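VP24 (White spot syndrome virus, PDB 5HLJ) is a major envelope protein of the virus, probably anchored in the viral membrane by a transmembrane helix, and forms a trimer in the crystal. Local coordinates at residues E17-N22 / Q42-G47; I68-L73 / A95-N100; K102-V107 / V136-R141. All blocks are in the same frame, centred on the assembly; numbering follows the deposited sequence.

Contact 1 of 3, residues E17-N22 / Q42-G47; sequences ESEIIN and QTRNYG
E19 reaches across from strand 19-28 and places its carboxylate against the backbone of the loop 42-47. This is the tight part of the contact. CG of E19 is anti to the backbone N (chi1 -174°), and the chain beyond it is extended. OE2 takes the N-H of R44 at 3.1 Å in a nearly straight bond (169°). OE1 takes the N-H of N45 at 2.9 Å. Both oxygens use their syn lone pairs, so two successive N-H groups grip the carboxylate. OE1 also lies in the plane of the Y46 ring, at its edge, 3.6 Å from CD2 of Y46. CD1 of I21 also touches CG2 of T43 at 3.7 Å. The Y46 hydroxyl closes the contact by donating to O of E17 at 2.7 Å, from above the carbonyl plane.

The side chains of E17 and R44 are held more loosely. CB of E17 lies 3.9 Å from OD1 of N45. R44 stays beyond salt-bridge range of E19. A water joins the two instead, accepting from NH1 of R44 and donating to OE2 of E19. Near this side, V16 of the second subunit packs on R44.

Within the loop, OG1 of T43 accepts from N of Y46. This is an ST motif, here in the connection between antiparallel neighbours 33-42 and 48-51 of the sheet.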
ATOM      1  N   GLU A  17       4.246   6.565 -17.050  1.00 90.09           N
ATOM      2  CA  GLU A  17       3.290   6.078 -16.048  1.00 89.36           C
ATOM      3  C   GLU A  17       3.954   5.391 -14.862  1.00 81.94           C
ATOM      4  O   GLU A  17       5.078   4.897 -14.964  1.00 81.80           O
ATOM      5  CB  GLU A  17       2.301   5.093 -16.666  1.00 92.56           C
ATOM      6  CG  GLU A  17       1.029   5.718 -17.186  1.00101.40           C
ATOM      7  CD  GLU A  17       0.779   5.362 -18.637  1.00108.37           C
ATOM      8  OE1 GLU A  17      -0.088   6.001 -19.258  1.00112.78           O
ATOM      9  OE2 GLU A  17       1.454   4.443 -19.161  1.00107.47           O
ATOM     10  N   SER A  18       3.223   5.332 -13.755  1.00 76.57           N
ATOM     11  CA  SER A  18       3.658   4.619 -12.568  1.00 72.97           C
ATOM     12  C   SER A  18       3.585   3.120 -12.758  1.00 72.42           C
ATOM     13  O   SER A  18       2.784   2.633 -13.536  1.00 78.23           O
ATOM     14  CB  SER A  18       2.810   5.004 -11.369  1.00 70.79           C
ATOM     15  OG  SER A  18       2.877   6.394 -11.155  1.00 88.52           O
ATOM     16  N   GLU A  19       4.415   2.390 -12.027  1.00 69.72           N
ATOM     17  CA  GLU A  19       4.379   0.946 -12.084  1.00 67.43           C
ATOM     18  C   GLU A  19       4.877   0.354 -10.768  1.00 69.78           C
ATOM     19  O   GLU A  19       5.698   0.957 -10.080  1.00 69.89           O
ATOM     20  CB  GLU A  19       5.210   0.456 -13.271  1.00 68.22           C
ATOM     21  CG  GLU A  19       5.126  -1.032 -13.516  1.00 72.13           C
ATOM     22  CD  GLU A  19       5.801  -1.456 -14.808  1.00 73.92           C
ATOM     23  OE1 GLU A  19       6.259  -0.569 -15.575  1.00 72.86           O
ATOM     24  OE2 GLU A  19       5.850  -2.680 -15.061  1.00 72.45           O
ATOM     25  N   ILE A  20       4.346  -0.809 -10.406  1.00 68.26           N
ATOM     26  CA  ILE A  20       4.801  -1.545  -9.244  1.00 63.16           C
ATOM     27  C   ILE A  20       5.872  -2.557  -9.638  1.00 68.83           C
ATOM     28  O   ILE A  20       5.714  -3.288 -10.610  1.00 68.77           O
ATOM     29  CB  ILE A  20       3.644  -2.276  -8.564  1.00 69.25           C
ATOM     30  CG1 ILE A  20       2.638  -1.279  -7.996  1.00 73.73           C
ATOM     31  CG2 ILE A  20       4.144  -3.113  -7.432  1.00 69.62           C
ATOM     32  CD1 ILE A  20       3.133  -0.544  -6.801  1.00 77.75           C
ATOM     33  N   ILE A  21       6.965  -2.571  -8.879  1.00 65.51           N
ATOM     34  CA  ILE A  21       8.098  -3.473  -9.059  1.00 65.23           C
ATOM     35  C   ILE A  21       8.056  -4.503  -7.937  1.00 65.58           C
ATOM     36  O   ILE A  21       8.174  -4.135  -6.772  1.00 68.90           O
ATOM     37  CB  ILE A  21       9.451  -2.696  -9.005  1.00 67.58           C
ATOM     38  CG1 ILE A  21       9.449  -1.517  -9.991  1.00 72.95           C
ATOM     39  CG2 ILE A  21      10.637  -3.599  -9.253  1.00 60.68           C
ATOM     40  CD1 ILE A  21       9.054  -1.894 -11.404  1.00 68.43           C
ATOM     41  N   ASN A  22       7.868  -5.777  -8.259  1.00 64.17           N
ATOM     42  CA  ASN A  22       7.800  -6.805  -7.218  1.00 63.35           C
ATOM     43  C   ASN A  22       9.084  -7.630  -7.192  1.00 67.35           C
ATOM     44  O   ASN A  22       9.412  -8.311  -8.163  1.00 63.56           O
ATOM     45  CB  ASN A  22       6.586  -7.719  -7.421  1.00 65.40           C
ATOM     46  CG  ASN A  22       5.254  -6.977  -7.268  1.00 74.47           C
ATOM     47  OD1 ASN A  22       4.904  -6.537  -6.178  1.00 75.63           O
ATOM     48  ND2 ASN A  22       4.507  -6.846  -8.366  1.00 74.02           N
ATOM     49  N   GLN A  42      11.277  -7.800 -16.307  1.00 69.56           N
ATOM     50  CA  GLN A  42      10.872  -6.980 -17.433  1.00 68.60           C
ATOM     51  C   GLN A  42       9.672  -6.113 -17.037  1.00 70.16           C
ATOM     52  O   GLN A  42       8.623  -6.625 -16.668  1.00 75.94           O
ATOM     53  CB  GLN A  42      10.531  -7.855 -18.634  1.00 71.98           C
ATOM     54  CG  GLN A  42      10.240  -7.051 -19.881  1.00 73.99           C
ATOM     55  CD  GLN A  42      11.438  -6.243 -20.316  1.00 80.75           C
ATOM     56  OE1 GLN A  42      12.557  -6.771 -20.417  1.00 84.35           O
ATOM     57  NE2 GLN A  42      11.227  -4.947 -20.556  1.00 79.70           N
ATOM     58  N   THR A  43       9.832  -4.800 -17.076  1.00 72.62           N
ATOM     59  CA  THR A  43       8.724  -3.914 -16.742  1.00 70.30           C
ATOM     60  C   THR A  43       8.105  -3.394 -18.030  1.00 72.05           C
ATOM     61  O   THR A  43       8.699  -3.533 -19.104  1.00 66.27           O
ATOM     62  CB  THR A  43       9.182  -2.731 -15.860  1.00 71.66           C
ATOM     63  OG1 THR A  43       9.905  -1.781 -16.664  1.00 66.55           O
ATOM     64  CG2 THR A  43      10.055  -3.230 -14.703  1.00 67.09           C
ATOM     65  N   ARG A  44       6.922  -2.789 -17.931  1.00 71.42           N
ATOM     66  CA  ARG A  44       6.304  -2.211 -19.115  1.00 71.75           C
ATOM     67  C   ARG A  44       6.794  -0.786 -19.368  1.00 70.31           C
ATOM     68  O   ARG A  44       6.888  -0.369 -20.510  1.00 77.46           O
ATOM     69  CB  ARG A  44       4.767  -2.229 -19.021  1.00 74.16           C
ATOM     70  CG  ARG A  44       4.171  -3.381 -18.217  1.00 80.43           C
ATOM     71  CD  ARG A  44       2.622  -3.431 -18.323  1.00 86.00           C
ATOM     72  NE  ARG A  44       2.016  -2.117 -18.582  1.00 98.99           N
ATOM     73  CZ  ARG A  44       1.664  -1.235 -17.639  1.00 99.69           C
ATOM     74  NH1 ARG A  44       1.864  -1.504 -16.341  1.00 86.29           N
ATOM     75  NH2 ARG A  44       1.119  -0.067 -17.996  1.00 93.76           N
ATOM     76  N   ASN A  45       7.104  -0.035 -18.318  1.00 73.35           N
ATOM     77  CA  ASN A  45       7.420   1.377 -18.492  1.00 71.34           C
ATOM     78  C   ASN A  45       8.847   1.759 -18.106  1.00 71.96           C
ATOM     79  O   ASN A  45       9.271   2.875 -18.382  1.00 75.90           O
ATOM     80  CB  ASN A  45       6.439   2.237 -17.688  1.00 76.01           C
ATOM     81  CG  ASN A  45       4.985   1.994 -18.077  1.00 80.47           C
ATOM     82  OD1 ASN A  45       4.151   1.667 -17.231  1.00 85.51           O
ATOM     83  ND2 ASN A  45       4.678   2.161 -19.355  1.00 82.36           N
ATOM     84  N   TYR A  46       9.585   0.852 -17.471  1.00 69.03           N
ATOM     85  CA  TYR A  46      10.886   1.219 -16.924  1.00 66.07           C
ATOM     86  C   TYR A  46      12.019   0.366 -17.475  1.00 69.17           C
ATOM     87  O   TYR A  46      13.100   0.314 -16.897  1.00 71.76           O
ATOM     88  CB  TYR A  46      10.837   1.160 -15.385  1.00 67.15           C
ATOM     89  CG  TYR A  46       9.930   2.239 -14.869  1.00 68.30           C
ATOM     90  CD1 TYR A  46      10.413   3.518 -14.623  1.00 68.61           C
ATOM     91  CD2 TYR A  46       8.571   2.011 -14.716  1.00 69.51           C
ATOM     92  CE1 TYR A  46       9.575   4.527 -14.200  1.00 69.08           C
ATOM     93  CE2 TYR A  46       7.724   3.018 -14.294  1.00 72.02           C
ATOM     94  CZ  TYR A  46       8.230   4.271 -14.042  1.00 68.74           C
ATOM     95  OH  TYR A  46       7.385   5.268 -13.625  1.00 71.70           O
ATOM     96  N   GLY A  47      11.781  -0.284 -18.608  1.00 71.21           N
ATOM     97  CA  GLY A  47      12.798  -1.128 -19.207  1.00 64.36           C
ATOM     98  C   GLY A  47      13.043  -2.361 -18.364  1.00 70.78           C
ATOM     99  O   GLY A  47      12.131  -2.838 -17.673  1.00 66.61           O
TER
HETATM  100  O   HOH W   1       2.980  -3.442 -15.087  1.00 79.35           O

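Contact 2 of 3, residues I68-L73 / A95-N100; sequences IILTSL and ARVYNN
I69 and Y98 form one of the two hydrogen-bonded pairs that join strands 68-72 and 90-99. The strands are antiparallel neighbours in the large mixed sheet of VP24. Their short segments run at 170° to each other, with axes 4.5 Å apart.

Four backbone hydrogen bonds join the two strands. I69 and Y98 exchange two, N of I69 to O of Y98 at 2.8 Å and N of Y98 to O of I69 at 2.6 Å. T71 and R96 exchange the other two. The non-hydrogen-bonded pairs are I68 with N99, L70 with V97 and S72 with A95. CA-H...O contacts add to the bonds, for example from CA of V97 to O of I69.

The polar ends find partners elsewhere. R96 forms a salt bridge with D58, and OG1 of T71 bonds to G53 and T56.

The apolar contacts fall on both faces. On the face of I68, L70 and V97, V97 is shared between two neighbours. Its CG1 is anti to the backbone N (chi1 -179°) and meets CG2 of I68 at 3.8 Å. Its CG2 lies 3.9 Å from CD2 of L70, and these two side chains point the same way. L145 of strand 141-151 packs on V97 as well. R96, on the face of I69, T71 and Y98, is met by L73: CD1 of L73 lies 3.8 Å from CG of R96. I69 and Y98 lie side by side, and CG1 of I69 sits at the edge of the Y98 ring, near its plane, 3.8 Å from CD2 of Y98.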
ATOM      1  N   ILE A  68      17.728  -0.347 -15.177  1.00 65.98           N
ATOM      2  CA  ILE A  68      17.780   0.027 -13.768  1.00 64.70           C
ATOM      3  C   ILE A  68      18.498  -1.106 -13.033  1.00 69.83           C
ATOM      4  O   ILE A  68      18.071  -2.262 -13.120  1.00 69.33           O
ATOM      5  CB  ILE A  68      16.363   0.249 -13.174  1.00 65.78           C
ATOM      6  CG1 ILE A  68      15.642   1.391 -13.890  1.00 66.70           C
ATOM      7  CG2 ILE A  68      16.437   0.539 -11.705  1.00 62.44           C
ATOM      8  CD1 ILE A  68      14.171   1.506 -13.528  1.00 61.01           C
ATOM      9  N   ILE A  69      19.594  -0.786 -12.344  1.00 63.39           N
ATOM     10  CA  ILE A  69      20.432  -1.806 -11.726  1.00 58.12           C
ATOM     11  C   ILE A  69      20.458  -1.613 -10.224  1.00 66.00           C
ATOM     12  O   ILE A  69      20.762  -0.518  -9.735  1.00 64.86           O
ATOM     13  CB  ILE A  69      21.902  -1.762 -12.251  1.00 63.86           C
ATOM     14  CG1 ILE A  69      21.951  -1.367 -13.724  1.00 67.83           C
ATOM     15  CG2 ILE A  69      22.615  -3.100 -12.003  1.00 64.52           C
ATOM     16  CD1 ILE A  69      21.353  -2.399 -14.659  1.00 66.51           C
ATOM     17  N   LEU A  70      20.171  -2.677  -9.485  1.00 64.70           N
ATOM     18  CA  LEU A  70      20.129  -2.595  -8.042  1.00 59.44           C
ATOM     19  C   LEU A  70      21.093  -3.578  -7.399  1.00 68.30           C
ATOM     20  O   LEU A  70      21.293  -4.683  -7.908  1.00 67.42           O
ATOM     21  CB  LEU A  70      18.722  -2.875  -7.518  1.00 59.94           C
ATOM     22  CG  LEU A  70      17.532  -2.055  -8.007  1.00 62.60           C
ATOM     23  CD1 LEU A  70      16.946  -2.637  -9.284  1.00 57.48           C
ATOM     24  CD2 LEU A  70      16.498  -2.024  -6.909  1.00 58.66           C
ATOM     25  N   THR A  71      21.671  -3.171  -6.267  1.00 64.13           N
ATOM     26  CA  THR A  71      22.408  -4.079  -5.399  1.00 61.40           C
ATOM     27  C   THR A  71      22.122  -3.718  -3.934  1.00 61.04           C
ATOM     28  O   THR A  71      21.996  -2.547  -3.587  1.00 67.21           O
ATOM     29  CB  THR A  71      23.947  -4.035  -5.680  1.00 65.50           C
ATOM     30  OG1 THR A  71      24.614  -4.997  -4.861  1.00 66.08           O
ATOM     31  CG2 THR A  71      24.527  -2.651  -5.393  1.00 57.71           C
ATOM     32  N   SER A  72      21.977  -4.724  -3.084  1.00 63.48           N
ATOM     33  CA  SER A  72      21.892  -4.491  -1.653  1.00 65.04           C
ATOM     34  C   SER A  72      23.274  -4.682  -1.041  1.00 67.74           C
ATOM     35  O   SER A  72      23.998  -5.607  -1.416  1.00 69.80           O
ATOM     36  CB  SER A  72      20.869  -5.421  -1.005  1.00 62.98           C
ATOM     37  OG  SER A  72      21.110  -6.774  -1.342  1.00 63.26           O
ATOM     38  N   LEU A  73      23.652  -3.781  -0.136  1.00 69.22           N
ATOM     39  CA  LEU A  73      24.962  -3.833   0.522  1.00 69.37           C
ATOM     40  C   LEU A  73      24.817  -4.398   1.923  1.00 68.29           C
ATOM     41  O   LEU A  73      23.802  -4.197   2.588  1.00 67.03           O
ATOM     42  CB  LEU A  73      25.629  -2.445   0.576  1.00 66.67           C
ATOM     43  CG  LEU A  73      25.820  -1.687  -0.743  1.00 70.28           C
ATOM     44  CD1 LEU A  73      26.733  -0.463  -0.570  1.00 65.02           C
ATOM     45  CD2 LEU A  73      26.328  -2.599  -1.862  1.00 66.45           C
ATOM     46  N   ALA A  95      20.488   0.030  -0.333  1.00 62.62           N
ATOM     47  CA  ALA A  95      20.641  -0.362  -1.724  1.00 62.31           C
ATOM     48  C   ALA A  95      21.272   0.732  -2.567  1.00 63.96           C
ATOM     49  O   ALA A  95      21.089   1.920  -2.304  1.00 62.19           O
ATOM     50  CB  ALA A  95      19.292  -0.758  -2.314  1.00 62.07           C
ATOM     51  N   ARG A  96      22.013   0.309  -3.589  1.00 61.48           N
ATOM     52  CA  ARG A  96      22.558   1.219  -4.579  1.00 63.10           C
ATOM     53  C   ARG A  96      21.822   0.941  -5.877  1.00 61.53           C
ATOM     54  O   ARG A  96      21.720  -0.211  -6.316  1.00 68.41           O
ATOM     55  CB  ARG A  96      24.079   1.036  -4.733  1.00 65.08           C
ATOM     56  CG  ARG A  96      24.877   1.233  -3.426  1.00 68.42           C
ATOM     57  CD  ARG A  96      25.044   2.711  -3.064  1.00 63.08           C
ATOM     58  NE  ARG A  96      25.935   3.401  -4.007  1.00 66.43           N
ATOM     59  CZ  ARG A  96      25.974   4.720  -4.171  1.00 67.34           C
ATOM     60  NH1 ARG A  96      25.167   5.500  -3.461  1.00 66.04           N
ATOM     61  NH2 ARG A  96      26.800   5.263  -5.059  1.00 64.20           N
ATOM     62  N   VAL A  97      21.278   1.988  -6.477  1.00 65.31           N
ATOM     63  CA  VAL A  97      20.412   1.827  -7.626  1.00 60.97           C
ATOM     64  C   VAL A  97      20.881   2.704  -8.768  1.00 62.67           C
ATOM     65  O   VAL A  97      20.890   3.930  -8.663  1.00 61.34           O
ATOM     66  CB  VAL A  97      18.932   2.165  -7.291  1.00 61.77           C
ATOM     67  CG1 VAL A  97      18.033   1.954  -8.513  1.00 57.40           C
ATOM     68  CG2 VAL A  97      18.437   1.323  -6.137  1.00 57.58           C
ATOM     69  N   TYR A  98      21.255   2.057  -9.869  1.00 63.87           N
ATOM     70  CA  TYR A  98      21.657   2.765 -11.066  1.00 63.64           C
ATOM     71  C   TYR A  98      20.453   2.990 -11.970  1.00 65.73           C
ATOM     72  O   TYR A  98      19.871   2.041 -12.490  1.00 66.69           O
ATOM     73  CB  TYR A  98      22.755   1.993 -11.806  1.00 65.03           C
ATOM     74  CG  TYR A  98      23.319   2.712 -13.011  1.00 66.97           C
ATOM     75  CD1 TYR A  98      23.544   4.084 -12.979  1.00 62.96           C
ATOM     76  CD2 TYR A  98      23.664   2.014 -14.168  1.00 62.99           C
ATOM     77  CE1 TYR A  98      24.063   4.749 -14.071  1.00 65.36           C
ATOM     78  CE2 TYR A  98      24.192   2.675 -15.272  1.00 61.77           C
ATOM     79  CZ  TYR A  98      24.389   4.038 -15.217  1.00 70.55           C
ATOM     80  OH  TYR A  98      24.915   4.707 -16.306  1.00 74.24           O
ATOM     81  N   ASN A  99      20.087   4.254 -12.143  1.00 64.89           N
ATOM     82  CA  ASN A  99      19.023   4.646 -13.046  1.00 66.07           C
ATOM     83  C   ASN A  99      19.611   5.060 -14.385  1.00 70.79           C
ATOM     84  O   ASN A  99      20.109   6.185 -14.552  1.00 65.95           O
ATOM     85  CB  ASN A  99      18.186   5.787 -12.451  1.00 61.41           C
ATOM     86  CG  ASN A  99      17.106   6.290 -13.411  1.00 68.27           C
ATOM     87  OD1 ASN A  99      16.802   5.647 -14.419  1.00 67.51           O
ATOM     88  ND2 ASN A  99      16.519   7.447 -13.094  1.00 64.69           N
ATOM     89  N   ASN A 100      19.549   4.139 -15.340  1.00 69.11           N
ATOM     90  CA  ASN A 100      20.044   4.402 -16.680  1.00 66.22           C
ATOM     91  C   ASN A 100      18.893   4.491 -17.686  1.00 68.32           C
ATOM     92  O   ASN A 100      19.008   4.007 -18.804  1.00 70.38           O
ATOM     93  CB  ASN A 100      21.042   3.319 -17.106  1.00 70.71           C
ATOM     94  CG  ASN A 100      21.981   3.789 -18.217  1.00 73.96           C
ATOM     95  OD1 ASN A 100      22.090   4.990 -18.506  1.00 70.09           O
ATOM     96  ND2 ASN A 100      22.671   2.846 -18.830  1.00 65.23           N
TER

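Contact 3 of 3, residues K102-V107 / V136-R141; sequences KRDITV and VLKKNR
CG of D104 is anti to its own carbonyl carbon (chi1 -74°), and the K138 chain bends at chi2 and chi3 (-67° and -70°), which brings the two side chains together. These bends carry CD and CE of K138 to the carboxylate of D104, and NZ extends from there. NZ of K138 makes a salt bridge of 2.9 Å with OD1 of D104. It comes from the syn side, somewhat out of the carboxylate plane.

The other oxygen has a different task. OD2 of D104 accepts the backbone N-H of K139 at 3.0 Å, nearly in line with its C-O bond. The carboxylate thus holds both a side chain and the main chain of the type II turn K138 to R141. CB of K138 also lies over the centre of the R141 guanidinium. The aliphatic part of K139 touches the loop, with CD of K139 3.2 Å from O of K102.

Beyond D104 the chains pair as antiparallel strands. I105 and L137 form the hydrogen-bonded pair, with N of L137 2.6 Å from O of I105 and N of I105 3.1 Å from O of L137. T106 and V136 follow as the non-hydrogen-bonded pair. CD1 of L137 packs closest on CG2 of V107, at 3.7 Å, and more loosely on I105. Its other neighbours include V97 of strand 90-99. The pairing joins strand 135-137, outermost within the chain, to strand 105-114.

D104 is buried. OD1 also accepts from ND2 of N172. NZ of K139 lies near OD2, beyond salt-bridge range, and may add a weaker attraction. The two lysines would be expected to stabilise the ionised carboxylate where the strands give way to loop and turn.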
ATOM      1  N   LYS A 102      15.973   7.464 -19.348  1.00 73.09           N
ATOM      2  CA  LYS A 102      16.094   8.844 -19.799  1.00 76.95           C
ATOM      3  C   LYS A 102      15.434   9.845 -18.847  1.00 76.53           C
ATOM      4  O   LYS A 102      15.437  11.043 -19.114  1.00 77.00           O
ATOM      5  CB  LYS A 102      15.491   9.000 -21.195  1.00 85.42           C
ATOM      6  CG  LYS A 102      16.230   8.251 -22.301  1.00 94.45           C
ATOM      7  CD  LYS A 102      15.497   8.416 -23.630  1.00107.16           C
ATOM      8  CE  LYS A 102      16.167   7.649 -24.767  1.00115.88           C
ATOM      9  NZ  LYS A 102      15.386   7.752 -26.043  1.00112.99           N
ATOM     10  N   ARG A 103      14.872   9.374 -17.737  1.00 73.78           N
ATOM     11  CA  ARG A 103      14.248  10.299 -16.790  1.00 74.82           C
ATOM     12  C   ARG A 103      14.493   9.954 -15.335  1.00 70.23           C
ATOM     13  O   ARG A 103      14.739   8.806 -14.986  1.00 70.04           O
ATOM     14  CB  ARG A 103      12.743  10.376 -17.018  1.00 76.47           C
ATOM     15  CG  ARG A 103      12.354  11.375 -18.070  1.00 89.34           C
ATOM     16  CD  ARG A 103      10.855  11.623 -18.091  1.00 97.91           C
ATOM     17  NE  ARG A 103      10.283  12.017 -16.804  1.00 90.17           N
ATOM     18  CZ  ARG A 103       9.075  12.564 -16.682  1.00 91.11           C
ATOM     19  NH1 ARG A 103       8.335  12.768 -17.761  1.00 92.27           N
ATOM     20  NH2 ARG A 103       8.602  12.915 -15.494  1.00 94.85           N
ATOM     21  N   ASP A 104      14.431  10.984 -14.501  1.00 70.04           N
ATOM     22  CA  ASP A 104      14.341  10.808 -13.064  1.00 68.79           C
ATOM     23  C   ASP A 104      13.146   9.919 -12.707  1.00 69.50           C
ATOM     24  O   ASP A 104      12.095   9.984 -13.350  1.00 68.31           O
ATOM     25  CB  ASP A 104      14.211  12.162 -12.375  1.00 66.93           C
ATOM     26  CG  ASP A 104      15.519  12.946 -12.368  1.00 66.73           C
ATOM     27  OD1 ASP A 104      15.507  14.101 -11.889  1.00 72.09           O
ATOM     28  OD2 ASP A 104      16.564  12.403 -12.794  1.00 68.22           O
ATOM     29  N   ILE A 105      13.327   9.086 -11.688  1.00 64.99           N
ATOM     30  CA  ILE A 105      12.277   8.215 -11.175  1.00 64.27           C
ATOM     31  C   ILE A 105      12.097   8.452  -9.687  1.00 63.45           C
ATOM     32  O   ILE A 105      13.084   8.537  -8.961  1.00 64.61           O
ATOM     33  CB  ILE A 105      12.618   6.739 -11.393  1.00 65.27           C
ATOM     34  CG1 ILE A 105      12.741   6.435 -12.886  1.00 65.88           C
ATOM     35  CG2 ILE A 105      11.595   5.850 -10.708  1.00 64.19           C
ATOM     36  CD1 ILE A 105      13.308   5.079 -13.153  1.00 62.48           C
ATOM     37  N   THR A 106      10.858   8.574  -9.224  1.00 62.71           N
ATOM     38  CA  THR A 106      10.614   8.619  -7.787  1.00 63.68           C
ATOM     39  C   THR A 106      10.122   7.251  -7.308  1.00 66.99           C
ATOM     40  O   THR A 106       9.228   6.643  -7.915  1.00 68.26           O
ATOM     41  CB  THR A 106       9.588   9.722  -7.384  1.00 70.48           C
ATOM     42  OG1 THR A 106      10.046  11.009  -7.833  1.00 68.95           O
ATOM     43  CG2 THR A 106       9.411   9.776  -5.851  1.00 63.90           C
ATOM     44  N   VAL A 107      10.733   6.742  -6.248  1.00 58.19           N
ATOM     45  CA  VAL A 107      10.159   5.599  -5.559  1.00 59.98           C
ATOM     46  C   VAL A 107       9.189   6.144  -4.510  1.00 62.89           C
ATOM     47  O   VAL A 107       9.608   6.730  -3.520  1.00 62.71           O
ATOM     48  CB  VAL A 107      11.243   4.700  -4.925  1.00 61.36           C
ATOM     49  CG1 VAL A 107      10.619   3.436  -4.334  1.00 57.26           C
ATOM     50  CG2 VAL A 107      12.270   4.315  -5.981  1.00 56.22           C
ATOM     51  N   VAL A 136      14.081  10.020  -4.716  1.00 64.50           N
ATOM     52  CA  VAL A 136      14.308  10.254  -6.135  1.00 60.30           C
ATOM     53  C   VAL A 136      15.527   9.467  -6.636  1.00 65.87           C
ATOM     54  O   VAL A 136      16.609   9.518  -6.046  1.00 65.05           O
ATOM     55  CB  VAL A 136      14.505  11.753  -6.447  1.00 62.62           C
ATOM     56  CG1 VAL A 136      14.798  11.953  -7.942  1.00 62.21           C
ATOM     57  CG2 VAL A 136      13.277  12.539  -6.042  1.00 58.42           C
ATOM     58  N   LEU A 137      15.340   8.709  -7.710  1.00 63.20           N
ATOM     59  CA  LEU A 137      16.472   8.084  -8.378  1.00 64.30           C
ATOM     60  C   LEU A 137      16.862   8.980  -9.566  1.00 63.21           C
ATOM     61  O   LEU A 137      16.207   8.982 -10.609  1.00 64.26           O
ATOM     62  CB  LEU A 137      16.134   6.660  -8.831  1.00 58.87           C
ATOM     63  CG  LEU A 137      15.455   5.738  -7.802  1.00 62.41           C
ATOM     64  CD1 LEU A 137      14.978   4.415  -8.442  1.00 54.51           C
ATOM     65  CD2 LEU A 137      16.364   5.441  -6.635  1.00 58.17           C
ATOM     66  N   LYS A 138      17.902   9.781  -9.381  1.00 61.41           N
ATOM     67  CA  LYS A 138      18.364  10.673 -10.441  1.00 66.26           C
ATOM     68  C   LYS A 138      18.908   9.839 -11.608  1.00 64.09           C
ATOM     69  O   LYS A 138      19.571   8.821 -11.396  1.00 62.62           O
ATOM     70  CB  LYS A 138      19.434  11.625  -9.904  1.00 65.25           C
ATOM     71  CG  LYS A 138      18.973  12.484  -8.743  1.00 63.61           C
ATOM     72  CD  LYS A 138      17.915  13.465  -9.187  1.00 65.34           C
ATOM     73  CE  LYS A 138      18.518  14.540 -10.086  1.00 66.31           C
ATOM     74  NZ  LYS A 138      17.538  15.612 -10.407  1.00 72.66           N
ATOM     75  N   LYS A 139      18.599  10.246 -12.831  1.00 66.01           N
ATOM     76  CA  LYS A 139      19.094   9.514 -13.994  1.00 71.50           C
ATOM     77  C   LYS A 139      20.601   9.724 -14.233  1.00 70.35           C
ATOM     78  O   LYS A 139      21.144  10.784 -13.937  1.00 64.84           O
ATOM     79  CB  LYS A 139      18.307   9.906 -15.236  1.00 69.78           C
ATOM     80  CG  LYS A 139      18.500  11.336 -15.685  1.00 72.95           C
ATOM     81  CD  LYS A 139      17.797  11.543 -17.020  1.00 72.42           C
ATOM     82  CE  LYS A 139      18.094  12.921 -17.582  1.00 80.43           C
ATOM     83  NZ  LYS A 139      17.905  13.977 -16.559  1.00 82.32           N
ATOM     84  N   ASN A 140      21.249   8.689 -14.769  1.00 68.21           N
ATOM     85  CA  ASN A 140      22.693   8.660 -14.996  1.00 69.12           C
ATOM     86  C   ASN A 140      23.462   8.733 -13.704  1.00 71.22           C
ATOM     87  O   ASN A 140      24.618   9.157 -13.679  1.00 74.01           O
ATOM     88  CB  ASN A 140      23.137   9.795 -15.924  1.00 75.60           C
ATOM     89  CG  ASN A 140      22.676   9.583 -17.342  1.00 77.86           C
ATOM     90  OD1 ASN A 140      21.952  10.407 -17.906  1.00 78.40           O
ATOM     91  ND2 ASN A 140      23.074   8.453 -17.924  1.00 78.95           N
ATOM     92  N   ARG A 141      22.817   8.312 -12.625  1.00 67.38           N
ATOM     93  CA  ARG A 141      23.454   8.366 -11.334  1.00 65.48           C
ATOM     94  C   ARG A 141      23.189   7.085 -10.575  1.00 66.64           C
ATOM     95  O   ARG A 141      22.189   6.404 -10.816  1.00 63.56           O
ATOM     96  CB  ARG A 141      22.963   9.585 -10.553  1.00 68.04           C
ATOM     97  CG  ARG A 141      23.958  10.075  -9.523  1.00 72.11           C
ATOM     98  CD  ARG A 141      23.413  11.249  -8.744  1.00 75.40           C
ATOM     99  NE  ARG A 141      23.128  12.403  -9.601  1.00 74.19           N
ATOM    100  CZ  ARG A 141      22.598  13.539  -9.151  1.00 73.54           C
ATOM    101  NH1 ARG A 141      22.315  13.658  -7.854  1.00 68.92           N
ATOM    102  NH2 ARG A 141      22.359  14.549  -9.989  1.00 65.39           N
TER

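All three contacts reach the same mixed sheet. Contact 1 lies about 15 Å from contact 2 and about 13 Å from contact 3, centre to centre. Y46 links it to both: O of Y46 is 3.7 Å from CD1 of I68, and CD1 of its ring is 3.6 Å from CD1 of I105. Contacts 2 and 3 are the closest pair, about 11 Å between centres. N99 at the end of strand 90-99 ties them, with its ND2 2.9 Å from O of L137 and its O 2.8 Å from N of N140, both probable hydrogen bonds. Contact 1 alone touches the other subunits of the trimer; E17 residues of all three chains come close there.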